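Local structure of sucrose 6(F)-phosphate phosphorylase (Thermoanaerobacterium thermosaccharolyticum DSM 571, 6S9V) at residues F49-I54 / M87-D92; W81-K85 / T199-V205; F273-T278 / I312-L318; A339-I344 / D356-C362. The protein is a bacterial phosphorylase whose catalytic domain is of the alpha-amylase type, built on a TIM barrel. All blocks are in the same frame, centred on the assembly; numbering follows the deposited sequence.

Interaction 1 of 4, residues F49-I54 / M87-D92; sequences FGGVHI and MAENFD. With SO4 (sulfate ion), chain E.
Phe-91 fills the corner between the start of strand 51-54 and the loop that follows helix 81-88. With CG set beside its own backbone N (chi1 -55°), the side chain leaves the loop toward the strand. Its CB lies 4.0 Å from Gly-51 CA, and CG is 4.0 Å from Val-52 CG2, which comes in obliquely to the ring. Farther out, CD1 and CE1 turn their edge to the carbonyl of Phe-49, whose O lies near the ring plane, 3.2 Å from CE1; Leu-41 of helix 34-44 also touches this side chain. Farther along the strand, Met-87 and Ile-54 meet tip to tip, with the sulfur SD 3.7 Å from Ile-54 CD1; the methionine chain bends at its last torsion.

Two backbone bonds join the strands in parallel. Asp-92 N gives a nearly straight bond of 2.9 Å to Gly-50 O, and Val-52 N returns one of 2.8 Å to Asp-92 O. His-53 points away from this packing; its ND1 donates to a sulfate oxygen, O3, at 2.8 Å, while NE2 is hydrogen-bonded to Asp-96 OD1. Strand 51-54, helix 81-88 and strand 92-97 together make a beta-alpha-beta crossover, the repeating element of a TIM barrel.

Interaction 2 of 4, residues W81-K85 / T199-V205; sequences WYDIK and TFSNFGV
Trp-81 and Phe-203 lie almost flat on one another, an offset stack in which the five-membered ring of the indole and the phenyl ring have centroids 4.3 Å apart and planes 9° from parallel. The tryptophan also sets its own CB over the middle of the phenyl face, 3.6 Å from the centroid of the Phe-203 ring, so stem and ring of one residue cover the same face of the other.

The packing is closest along the indole. Its CD2 is 3.5 Å from Phe-203 CD2, and at the far end CH2 is 3.5 Å from Phe-200 CD1, the two rings inclined at 56°. Thr-199 CG2 meets the indole near NE1 and CZ2, although NE1 itself donates to Tyr-71 O. Val-205 CG2 approaches the indole edge more distantly, and Leu-95 of strand 92-97 touches Trp-81, Phe-200 and Val-205.

Toward solvent the fit slackens. Phe-203 turns an edge to the face of Tyr-82, with ring centroids 5.6 Å apart, and Lys-85 runs outward fully extended until NZ donates to a water, at 2.7 Å; that water makes only a weak bond to Asn-202 OD1. Phe-203 O is buried without a conventional hydrogen-bond partner and receives just a CA-H contact from Lys-85 CA, at 3.4 Å.

A Schellman motif, with Val-205 N bonded to Phe-200 O and Gly-204 N to Ser-201 O, closes helix 187-202 just before Gly-204, the C-prime residue with positive phi; this helix end joins helix 81-88 through an aromatic cluster on the outer layer of the barrel.

Interaction 3 of 4, residues F273-T278 / I312-L318; sequences FILPFT and IPVKPDL
A single water ties the two segments together: it donates to Phe-273 O at 2.7 Å and to Pro-313 O at 2.9 Å, and accepts from Phe-277 N, also at 2.9 Å. All three partners are backbone atoms, so the residue leading into helix 275-285, the helix's first turn and strand 312-313 are joined through it without a direct hydrogen bond.

Side chains close around this bridge. Pro-313 CG packs 3.9 Å from Phe-273 CD1, the proline crossing the phenylalanine at about a right angle. Asp-317 brings OD2 to 3.2 Å from Phe-273 CB, its carboxylate plane nearly perpendicular to the ring; this oxygen accepts from His-254 ND1, and the His-254 ring stacks on Phe-273. Leu-318 sends its methyls two ways, CD1 to Ile-274 CG2 at 3.9 Å and CD2 toward Phe-273 O. Phe-277, with CG anti to the backbone N (chi1 -178°), extends past Pro-313 O toward Val-314 CG2.

Met-290 of helix 289-295 meets Leu-318 and Thr-278, and Val-330 of helix 324-336 packs on Phe-277. Strand 312-313 pairs in turn with strand 357-361, placing the contact between the helix after barrel strand 269-271 and a small antiparallel sheet.

Interaction 4 of 4, residues A339-I344 / D356-C362; sequences ANLSLI and DVHQINC. With SO4 (sulfate ion), chain D.
Asn-361 ND2 spends both protons across the sheet, one on Asn-340 OD1 and one on Ser-342 OG, each 3.0 Å away. Both acceptors lie close to the plane of the donating amide, which fixes its rotation; the Asn-340 amide is turned 56° against it, and its ND2 donates to Gly-412 O. A water completes the row on this face: it accepts from Ser-342 OG and donates to Asn-361 OD1 and to Gln-359 OE1, the last at 2.7 Å. Gln-359 OE1 also accepts from Gly-311 N.

The backbones add a two-way pair between Asn-340 and Asn-361, then Ser-342 N to Gln-359 O. Ser-342 O takes two donors, His-358 N at 2.8 Å and Gln-359 N at 3.1 Å. Past that point the register slips by one residue, and Ile-344 N reaches Asp-356 O. Ile-344 crosses His-358 at about a right angle, its CD1 3.5 Å from His-358 ND1. That ND1 is hydrogen-bonded to Lys-315 O, while NE2 donates almost straight to a sulfate oxygen, O3, at 2.7 Å. Arg-148 and Tyr-215 hold the same sulfate.

His-358 and Gln-359 opposite Ser-342 form a classic beta bulge in a small three-stranded antiparallel sheet, with strand 357-361 in the middle between 312-313 and 340-343.

Interactions 1 and 2 share helix 81-88 and touch directly, Ile-54 CD1 meeting Ile-84 CD1 at 3.4 Å, so the two contacts meet through isoleucines of barrel strand 51-54 and of the helix. Interactions 3 and 4 are likewise joined, through the small antiparallel sheet, where Ile-312 N lies 2.8 Å from Ile-360 O. The centres within each pair are 11 Å apart, whereas interactions 1 and 3 stand about 27 Å apart between centres, on opposite sides of the chain's centre. Separate sulfates, probably from the crystallisation liquor, bind His-53 in interaction 1 and His-358 in interaction 4, and may mark anion-binding pockets.

Interaction 1 of 4, residues F49-I54 / M87-D92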
# COMPACT_ATOMS: atom_id res chain seq x y z
N PHE A 49 3.94 8.63 -15.42
CA PHE A 49 4.29 8.39 -14.03
C PHE A 49 5.55 9.16 -13.66
O PHE A 49 6.50 9.24 -14.44
CB PHE A 49 4.49 6.91 -13.75
CG PHE A 49 3.27 6.10 -14.05
CD1 PHE A 49 2.11 6.29 -13.32
CD2 PHE A 49 3.28 5.15 -15.05
CE1 PHE A 49 0.98 5.55 -13.59
CE2 PHE A 49 2.15 4.41 -15.32
CZ PHE A 49 1.01 4.61 -14.59
N GLY A 50 5.53 9.75 -12.46
CA GLY A 50 6.71 10.37 -11.90
C GLY A 50 7.45 9.44 -10.96
O GLY A 50 8.59 9.72 -10.57
N GLY A 51 6.81 8.34 -10.58
CA GLY A 51 7.41 7.37 -9.68
C GLY A 51 6.76 6.02 -9.84
O GLY A 51 5.67 5.90 -10.41
N VAL A 52 7.43 4.99 -9.32
CA VAL A 52 6.96 3.61 -9.41
C VAL A 52 7.23 2.93 -8.07
O VAL A 52 8.37 2.91 -7.60
CB VAL A 52 7.65 2.82 -10.54
CG1 VAL A 52 7.12 1.38 -10.59
CG2 VAL A 52 7.50 3.51 -11.88
N HIS A 53 6.17 2.40 -7.45
CA HIS A 53 6.30 1.46 -6.35
C HIS A 53 6.40 0.07 -6.97
O HIS A 53 5.42 -0.44 -7.52
CB HIS A 53 5.13 1.54 -5.38
CG HIS A 53 5.18 0.51 -4.29
ND1 HIS A 53 4.09 0.22 -3.50
CD2 HIS A 53 6.19 -0.27 -3.85
CE1 HIS A 53 4.42 -0.71 -2.63
NE2 HIS A 53 5.69 -1.03 -2.82
N ILE A 54 7.59 -0.52 -6.91
CA ILE A 54 7.82 -1.90 -7.31
C ILE A 54 7.57 -2.77 -6.09
O ILE A 54 8.33 -2.70 -5.11
CB ILE A 54 9.24 -2.11 -7.84
CG1 ILE A 54 9.54 -1.17 -9.00
CG2 ILE A 54 9.42 -3.57 -8.29
CD1 ILE A 54 11.01 -1.17 -9.39
N MET A 87 15.90 2.44 -13.71
CA MET A 87 14.55 2.99 -13.57
C MET A 87 14.57 4.24 -12.70
O MET A 87 13.84 5.21 -12.96
CB MET A 87 13.61 1.94 -12.99
CG MET A 87 12.12 2.29 -13.09
SD MET A 87 11.01 1.03 -12.37
CE MET A 87 11.55 -0.38 -13.34
N ALA A 88 15.40 4.24 -11.65
CA ALA A 88 15.49 5.40 -10.77
C ALA A 88 16.05 6.63 -11.48
O ALA A 88 15.87 7.75 -11.00
CB ALA A 88 16.36 5.07 -9.56
N GLU A 89 16.69 6.45 -12.63
CA GLU A 89 17.13 7.60 -13.40
C GLU A 89 15.96 8.35 -14.02
O GLU A 89 16.09 9.54 -14.32
CB GLU A 89 18.10 7.15 -14.50
CG GLU A 89 19.40 6.57 -13.98
CD GLU A 89 20.24 5.94 -15.09
OE1 GLU A 89 19.66 5.42 -16.07
OE2 GLU A 89 21.49 6.01 -15.00
N ASN A 90 14.82 7.68 -14.20
CA ASN A 90 13.66 8.27 -14.85
C ASN A 90 12.44 8.40 -13.95
O ASN A 90 11.54 9.20 -14.28
CB ASN A 90 13.27 7.42 -16.07
CG ASN A 90 14.44 7.18 -17.01
OD1 ASN A 90 14.87 6.04 -17.20
ND2 ASN A 90 14.98 8.25 -17.58
N PHE A 91 12.37 7.66 -12.85
CA PHE A 91 11.22 7.64 -11.96
C PHE A 91 11.70 7.62 -10.51
O PHE A 91 12.74 7.04 -10.21
CB PHE A 91 10.34 6.40 -12.21
CG PHE A 91 9.89 6.26 -13.64
CD1 PHE A 91 8.75 6.90 -14.08
CD2 PHE A 91 10.61 5.48 -14.53
CE1 PHE A 91 8.34 6.79 -15.40
CE2 PHE A 91 10.20 5.35 -15.85
CZ PHE A 91 9.06 6.01 -16.28
N ASP A 92 10.92 8.24 -9.62
CA ASP A 92 11.11 8.02 -8.19
C ASP A 92 10.76 6.57 -7.85
O ASP A 92 9.66 6.12 -8.16
CB ASP A 92 10.25 8.94 -7.34
CG ASP A 92 10.65 10.40 -7.43
OD1 ASP A 92 11.81 10.69 -7.79
OD2 ASP A 92 9.81 11.25 -7.07
S SO4 E . 0.65 -0.59 -2.23
O1 SO4 E . -0.39 -0.03 -1.38
O2 SO4 E . 1.62 -1.30 -1.40
O3 SO4 E . 1.32 0.49 -2.96
O4 SO4 E . 0.08 -1.51 -3.20
O HOH W 1 8.88 10.38 -15.10

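Interaction 2 of 4, residues W81-K85 / T199-V205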
# COMPACT_ATOMS: atom_id res chain seq x y z
N TRP A 81 19.72 -5.42 -9.43
CA TRP A 81 19.69 -4.10 -8.81
C TRP A 81 19.96 -2.99 -9.82
O TRP A 81 19.51 -1.86 -9.64
CB TRP A 81 20.70 -4.05 -7.67
CG TRP A 81 20.12 -4.31 -6.31
CD1 TRP A 81 20.47 -5.30 -5.45
CD2 TRP A 81 19.09 -3.55 -5.67
NE1 TRP A 81 19.73 -5.20 -4.29
CE2 TRP A 81 18.87 -4.14 -4.41
CE3 TRP A 81 18.34 -2.43 -6.03
CZ2 TRP A 81 17.93 -3.64 -3.51
CZ3 TRP A 81 17.42 -1.93 -5.14
CH2 TRP A 81 17.21 -2.55 -3.90
N TYR A 82 20.72 -3.29 -10.88
CA TYR A 82 20.99 -2.27 -11.89
C TYR A 82 19.76 -1.95 -12.73
O TYR A 82 19.64 -0.83 -13.25
CB TYR A 82 22.16 -2.72 -12.76
CG TYR A 82 23.42 -2.80 -11.94
CD1 TYR A 82 24.16 -1.65 -11.68
CD2 TYR A 82 23.83 -3.99 -11.38
CE1 TYR A 82 25.30 -1.71 -10.90
CE2 TYR A 82 24.97 -4.06 -10.60
CZ TYR A 82 25.70 -2.92 -10.37
OH TYR A 82 26.83 -2.98 -9.60
N ASP A 83 18.83 -2.89 -12.87
CA ASP A 83 17.54 -2.57 -13.49
C ASP A 83 16.79 -1.53 -12.67
O ASP A 83 16.12 -0.65 -13.23
CB ASP A 83 16.70 -3.84 -13.64
CG ASP A 83 17.32 -4.84 -14.61
OD1 ASP A 83 17.95 -4.40 -15.60
OD2 ASP A 83 17.19 -6.05 -14.37
N ILE A 84 16.86 -1.63 -11.34
CA ILE A 84 16.23 -0.64 -10.46
C ILE A 84 16.94 0.70 -10.59
O ILE A 84 16.30 1.76 -10.66
CB ILE A 84 16.26 -1.14 -9.00
CG1 ILE A 84 15.56 -2.50 -8.87
CG2 ILE A 84 15.62 -0.11 -8.06
CD1 ILE A 84 14.09 -2.45 -8.95
N LYS A 85 18.27 0.68 -10.56
CA LYS A 85 19.04 1.91 -10.68
C LYS A 85 18.71 2.64 -11.97
O LYS A 85 18.56 3.87 -11.98
CB LYS A 85 20.53 1.58 -10.62
CG LYS A 85 21.46 2.79 -10.63
CD LYS A 85 22.91 2.34 -10.63
CE LYS A 85 23.87 3.50 -10.49
NZ LYS A 85 25.28 3.02 -10.45
N THR A 199 21.79 -0.23 1.05
CA THR A 199 21.66 -0.89 -0.25
C THR A 199 20.65 -0.15 -1.13
O THR A 199 20.94 0.17 -2.29
CB THR A 199 21.25 -2.34 -0.05
OG1 THR A 199 22.28 -3.02 0.69
CG2 THR A 199 21.02 -3.04 -1.39
N PHE A 200 19.47 0.13 -0.58
CA PHE A 200 18.44 0.86 -1.33
C PHE A 200 18.99 2.19 -1.83
O PHE A 200 18.85 2.53 -3.01
CB PHE A 200 17.21 1.11 -0.45
CG PHE A 200 16.32 -0.11 -0.24
CD1 PHE A 200 16.70 -1.36 -0.66
CD2 PHE A 200 15.08 0.02 0.39
CE1 PHE A 200 15.89 -2.46 -0.46
CE2 PHE A 200 14.25 -1.08 0.58
CZ PHE A 200 14.65 -2.31 0.16
N SER A 201 19.60 2.96 -0.93
CA SER A 201 20.12 4.27 -1.30
C SER A 201 21.18 4.16 -2.39
O SER A 201 21.29 5.03 -3.26
CB SER A 201 20.70 4.96 -0.07
OG SER A 201 21.28 6.20 -0.41
N ASN A 202 21.99 3.10 -2.33
CA ASN A 202 23.05 2.91 -3.31
C ASN A 202 22.50 2.80 -4.73
O ASN A 202 23.18 3.15 -5.69
CB ASN A 202 23.86 1.66 -2.95
CG ASN A 202 25.02 1.42 -3.89
OD1 ASN A 202 24.94 0.59 -4.79
ND2 ASN A 202 26.11 2.15 -3.68
N PHE A 203 21.27 2.30 -4.88
CA PHE A 203 20.69 2.10 -6.20
C PHE A 203 19.57 3.09 -6.51
O PHE A 203 18.75 2.83 -7.40
CB PHE A 203 20.21 0.65 -6.33
CG PHE A 203 21.33 -0.35 -6.26
CD1 PHE A 203 22.22 -0.49 -7.32
CD2 PHE A 203 21.52 -1.13 -5.13
CE1 PHE A 203 23.27 -1.39 -7.26
CE2 PHE A 203 22.56 -2.04 -5.06
CZ PHE A 203 23.43 -2.17 -6.13
N GLY A 204 19.52 4.22 -5.81
CA GLY A 204 18.66 5.31 -6.19
C GLY A 204 17.28 5.34 -5.58
O GLY A 204 16.48 6.21 -5.95
N VAL A 205 16.99 4.45 -4.62
CA VAL A 205 15.66 4.38 -4.02
C VAL A 205 15.47 5.55 -3.07
O VAL A 205 16.32 5.81 -2.21
CB VAL A 205 15.49 3.04 -3.28
CG1 VAL A 205 14.15 2.98 -2.57
CG2 VAL A 205 15.63 1.89 -4.25
O HOH W 2 25.55 1.74 -8.04

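Interaction 3 of 4, residues F273-T278 / I312-L318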
# COMPACT_ATOMS: atom_id res chain seq x y z
N PHE A 273 -6.11 5.29 3.49
CA PHE A 273 -6.89 4.06 3.44
C PHE A 273 -8.39 4.28 3.64
O PHE A 273 -9.15 3.31 3.69
CB PHE A 273 -6.37 3.07 4.48
CG PHE A 273 -5.05 2.40 4.10
CD1 PHE A 273 -4.83 1.94 2.80
CD2 PHE A 273 -4.05 2.25 5.04
CE1 PHE A 273 -3.63 1.32 2.46
CE2 PHE A 273 -2.85 1.64 4.71
CZ PHE A 273 -2.63 1.17 3.42
N ILE A 274 -8.82 5.53 3.75
CA ILE A 274 -10.24 5.87 3.89
C ILE A 274 -10.84 6.24 2.53
O ILE A 274 -12.02 5.94 2.27
CB ILE A 274 -10.42 7.01 4.90
CG1 ILE A 274 -10.08 6.51 6.31
CG2 ILE A 274 -11.83 7.56 4.88
CD1 ILE A 274 -9.80 7.62 7.30
N LEU A 275 -10.05 6.88 1.67
CA LEU A 275 -10.57 7.32 0.38
C LEU A 275 -11.07 6.19 -0.51
O LEU A 275 -12.06 6.40 -1.22
CB LEU A 275 -9.49 8.12 -0.36
CG LEU A 275 -9.93 8.89 -1.60
CD1 LEU A 275 -10.83 10.06 -1.26
CD2 LEU A 275 -8.71 9.35 -2.38
N PRO A 276 -10.43 5.01 -0.57
CA PRO A 276 -10.91 3.98 -1.52
C PRO A 276 -12.37 3.61 -1.29
O PRO A 276 -13.17 3.62 -2.25
CB PRO A 276 -9.95 2.81 -1.28
CG PRO A 276 -8.69 3.46 -0.75
CD PRO A 276 -9.18 4.61 0.10
N PHE A 277 -12.75 3.30 -0.06
CA PHE A 277 -14.15 3.02 0.25
C PHE A 277 -15.01 4.26 0.08
O PHE A 277 -16.14 4.19 -0.43
CB PHE A 277 -14.29 2.48 1.68
CG PHE A 277 -15.70 2.12 2.07
CD1 PHE A 277 -16.61 3.10 2.45
CD2 PHE A 277 -16.11 0.80 2.06
CE1 PHE A 277 -17.92 2.76 2.80
CE2 PHE A 277 -17.41 0.45 2.40
CZ PHE A 277 -18.32 1.42 2.78
N THR A 278 -14.51 5.42 0.53
CA THR A 278 -15.30 6.65 0.46
C THR A 278 -15.70 6.97 -0.98
O THR A 278 -16.83 7.38 -1.24
CB THR A 278 -14.51 7.80 1.09
OG1 THR A 278 -14.29 7.52 2.47
CG2 THR A 278 -15.25 9.12 0.95
N ILE A 312 -9.69 -3.45 -0.80
CA ILE A 312 -10.26 -2.16 -0.42
C ILE A 312 -10.55 -2.16 1.08
O ILE A 312 -11.34 -2.99 1.54
CB ILE A 312 -11.53 -1.85 -1.24
CG1 ILE A 312 -11.20 -1.84 -2.74
CG2 ILE A 312 -12.12 -0.53 -0.80
CD1 ILE A 312 -12.43 -2.04 -3.63
N PRO A 313 -9.94 -1.28 1.88
CA PRO A 313 -10.11 -1.39 3.33
C PRO A 313 -11.52 -1.08 3.80
O PRO A 313 -12.18 -0.17 3.31
CB PRO A 313 -9.12 -0.35 3.89
CG PRO A 313 -8.09 -0.19 2.81
CD PRO A 313 -8.87 -0.33 1.52
N VAL A 314 -11.96 -1.84 4.81
CA VAL A 314 -13.23 -1.59 5.48
C VAL A 314 -12.96 -1.45 6.98
O VAL A 314 -12.92 -0.33 7.51
CB VAL A 314 -14.25 -2.70 5.19
CG1 VAL A 314 -15.56 -2.42 5.89
CG2 VAL A 314 -14.46 -2.82 3.69
N LYS A 315 -12.78 -2.58 7.69
CA LYS A 315 -12.43 -2.53 9.11
C LYS A 315 -10.96 -2.90 9.31
O LYS A 315 -10.49 -3.87 8.72
CB LYS A 315 -13.27 -3.49 9.95
CG LYS A 315 -14.74 -3.20 10.00
CD LYS A 315 -15.46 -4.27 10.84
CE LYS A 315 -15.03 -4.24 12.30
NZ LYS A 315 -15.34 -2.94 12.95
N PRO A 316 -10.23 -2.20 10.20
CA PRO A 316 -10.64 -1.12 11.11
C PRO A 316 -10.57 0.28 10.50
O PRO A 316 -10.91 1.25 11.19
CB PRO A 316 -9.62 -1.24 12.25
CG PRO A 316 -8.36 -1.66 11.53
CD PRO A 316 -8.83 -2.61 10.43
N ASP A 317 -10.16 0.38 9.23
CA ASP A 317 -9.80 1.67 8.65
C ASP A 317 -10.95 2.67 8.69
O ASP A 317 -10.73 3.89 8.83
CB ASP A 317 -9.32 1.48 7.21
CG ASP A 317 -8.18 0.48 7.11
OD1 ASP A 317 -8.40 -0.70 7.45
OD2 ASP A 317 -7.07 0.88 6.71
N LEU A 318 -12.18 2.19 8.51
CA LEU A 318 -13.37 3.02 8.49
C LEU A 318 -14.15 2.96 9.80
O LEU A 318 -15.26 3.50 9.87
CB LEU A 318 -14.28 2.62 7.33
CG LEU A 318 -13.89 3.01 5.90
CD1 LEU A 318 -14.11 4.50 5.69
CD2 LEU A 318 -12.48 2.66 5.53
O HOH W 3 -11.08 2.27 2.07

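Interaction 4 of 4, residues A339-I344 / D356-C362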
# COMPACT_ATOMS: atom_id res chain seq x y z
N ALA A 339 -16.55 -9.66 -6.05
CA ALA A 339 -15.55 -9.57 -4.99
C ALA A 339 -15.60 -10.78 -4.05
O ALA A 339 -16.64 -11.44 -3.90
CB ALA A 339 -15.78 -8.30 -4.18
N ASN A 340 -14.46 -11.06 -3.42
CA ASN A 340 -14.39 -11.90 -2.23
C ASN A 340 -13.81 -11.05 -1.10
O ASN A 340 -13.36 -9.92 -1.31
CB ASN A 340 -13.57 -13.17 -2.44
CG ASN A 340 -12.11 -12.88 -2.76
OD1 ASN A 340 -11.30 -12.71 -1.86
ND2 ASN A 340 -11.78 -12.85 -4.04
N LEU A 341 -13.88 -11.58 0.12
CA LEU A 341 -13.60 -10.77 1.30
C LEU A 341 -12.49 -11.38 2.14
O LEU A 341 -12.41 -12.60 2.30
CB LEU A 341 -14.84 -10.63 2.18
CG LEU A 341 -16.09 -10.08 1.49
CD1 LEU A 341 -17.24 -10.05 2.49
CD2 LEU A 341 -15.83 -8.72 0.89
N SER A 342 -11.62 -10.51 2.64
CA SER A 342 -10.70 -10.86 3.71
C SER A 342 -11.33 -10.44 5.03
O SER A 342 -11.73 -9.28 5.19
CB SER A 342 -9.35 -10.17 3.51
OG SER A 342 -8.64 -10.76 2.43
N LEU A 343 -11.38 -11.36 5.97
CA LEU A 343 -12.08 -11.14 7.23
C LEU A 343 -11.06 -10.86 8.33
O LEU A 343 -9.88 -11.17 8.21
CB LEU A 343 -12.95 -12.34 7.59
CG LEU A 343 -13.99 -12.74 6.54
CD1 LEU A 343 -14.86 -13.89 7.03
CD2 LEU A 343 -14.85 -11.55 6.13
N ILE A 344 -11.55 -10.24 9.40
CA ILE A 344 -10.72 -10.02 10.58
C ILE A 344 -10.43 -11.34 11.29
O ILE A 344 -9.29 -11.58 11.72
CB ILE A 344 -11.41 -9.02 11.52
CG1 ILE A 344 -11.51 -7.63 10.88
CG2 ILE A 344 -10.66 -8.94 12.84
CD1 ILE A 344 -10.22 -6.86 10.88
N ASP A 356 -17.13 -8.29 10.35
CA ASP A 356 -15.71 -8.59 10.47
C ASP A 356 -15.02 -8.55 9.11
O ASP A 356 -14.10 -9.32 8.83
CB ASP A 356 -15.47 -9.93 11.16
CG ASP A 356 -16.01 -11.10 10.38
OD1 ASP A 356 -16.91 -10.90 9.53
OD2 ASP A 356 -15.52 -12.23 10.60
N VAL A 357 -15.43 -7.62 8.25
CA VAL A 357 -14.83 -7.47 6.94
C VAL A 357 -13.62 -6.55 7.04
O VAL A 357 -13.75 -5.36 7.36
CB VAL A 357 -15.84 -6.92 5.92
CG1 VAL A 357 -15.16 -6.78 4.56
CG2 VAL A 357 -17.08 -7.83 5.85
N HIS A 358 -12.44 -7.10 6.74
CA HIS A 358 -11.19 -6.34 6.76
C HIS A 358 -10.98 -5.62 5.44
O HIS A 358 -10.73 -4.40 5.42
CB HIS A 358 -10.03 -7.30 7.07
CG HIS A 358 -8.70 -6.64 7.26
ND1 HIS A 358 -8.51 -5.58 8.11
CD2 HIS A 358 -7.49 -6.93 6.73
CE1 HIS A 358 -7.24 -5.22 8.09
NE2 HIS A 358 -6.60 -6.03 7.26
N GLN A 359 -11.11 -6.33 4.32
CA GLN A 359 -10.88 -5.75 3.01
C GLN A 359 -11.76 -6.43 1.97
O GLN A 359 -12.12 -7.60 2.10
CB GLN A 359 -9.41 -5.86 2.61
CG GLN A 359 -8.50 -5.03 3.48
CD GLN A 359 -7.02 -5.21 3.19
OE1 GLN A 359 -6.64 -5.98 2.30
NE2 GLN A 359 -6.19 -4.51 3.94
N ILE A 360 -12.10 -5.66 0.94
CA ILE A 360 -12.85 -6.13 -0.22
C ILE A 360 -11.84 -6.43 -1.32
O ILE A 360 -11.21 -5.51 -1.87
CB ILE A 360 -13.87 -5.09 -0.69
CG1 ILE A 360 -14.83 -4.72 0.44
CG2 ILE A 360 -14.64 -5.61 -1.90
CD1 ILE A 360 -15.64 -3.45 0.14
N ASN A 361 -11.70 -7.70 -1.68
CA ASN A 361 -10.78 -8.13 -2.73
C ASN A 361 -11.54 -8.12 -4.06
O ASN A 361 -12.40 -8.98 -4.30
CB ASN A 361 -10.24 -9.53 -2.43
CG ASN A 361 -9.50 -9.59 -1.11
OD1 ASN A 361 -8.80 -8.66 -0.74
ND2 ASN A 361 -9.69 -10.69 -0.39
N CYS A 362 -11.20 -7.17 -4.93
CA CYS A 362 -11.97 -6.83 -6.12
C CYS A 362 -11.16 -5.81 -6.91
O CYS A 362 -10.56 -4.93 -6.30
CB CYS A 362 -13.34 -6.23 -5.73
SG CYS A 362 -14.59 -6.08 -7.05
S SO4 D . -3.00 -6.38 7.72
O1 SO4 D . -2.93 -5.52 8.91
O2 SO4 D . -3.44 -7.73 8.08
O3 SO4 D . -3.95 -5.79 6.78
O4 SO4 D . -1.69 -6.49 7.10
O HOH W 4 -6.94 -8.48 1.39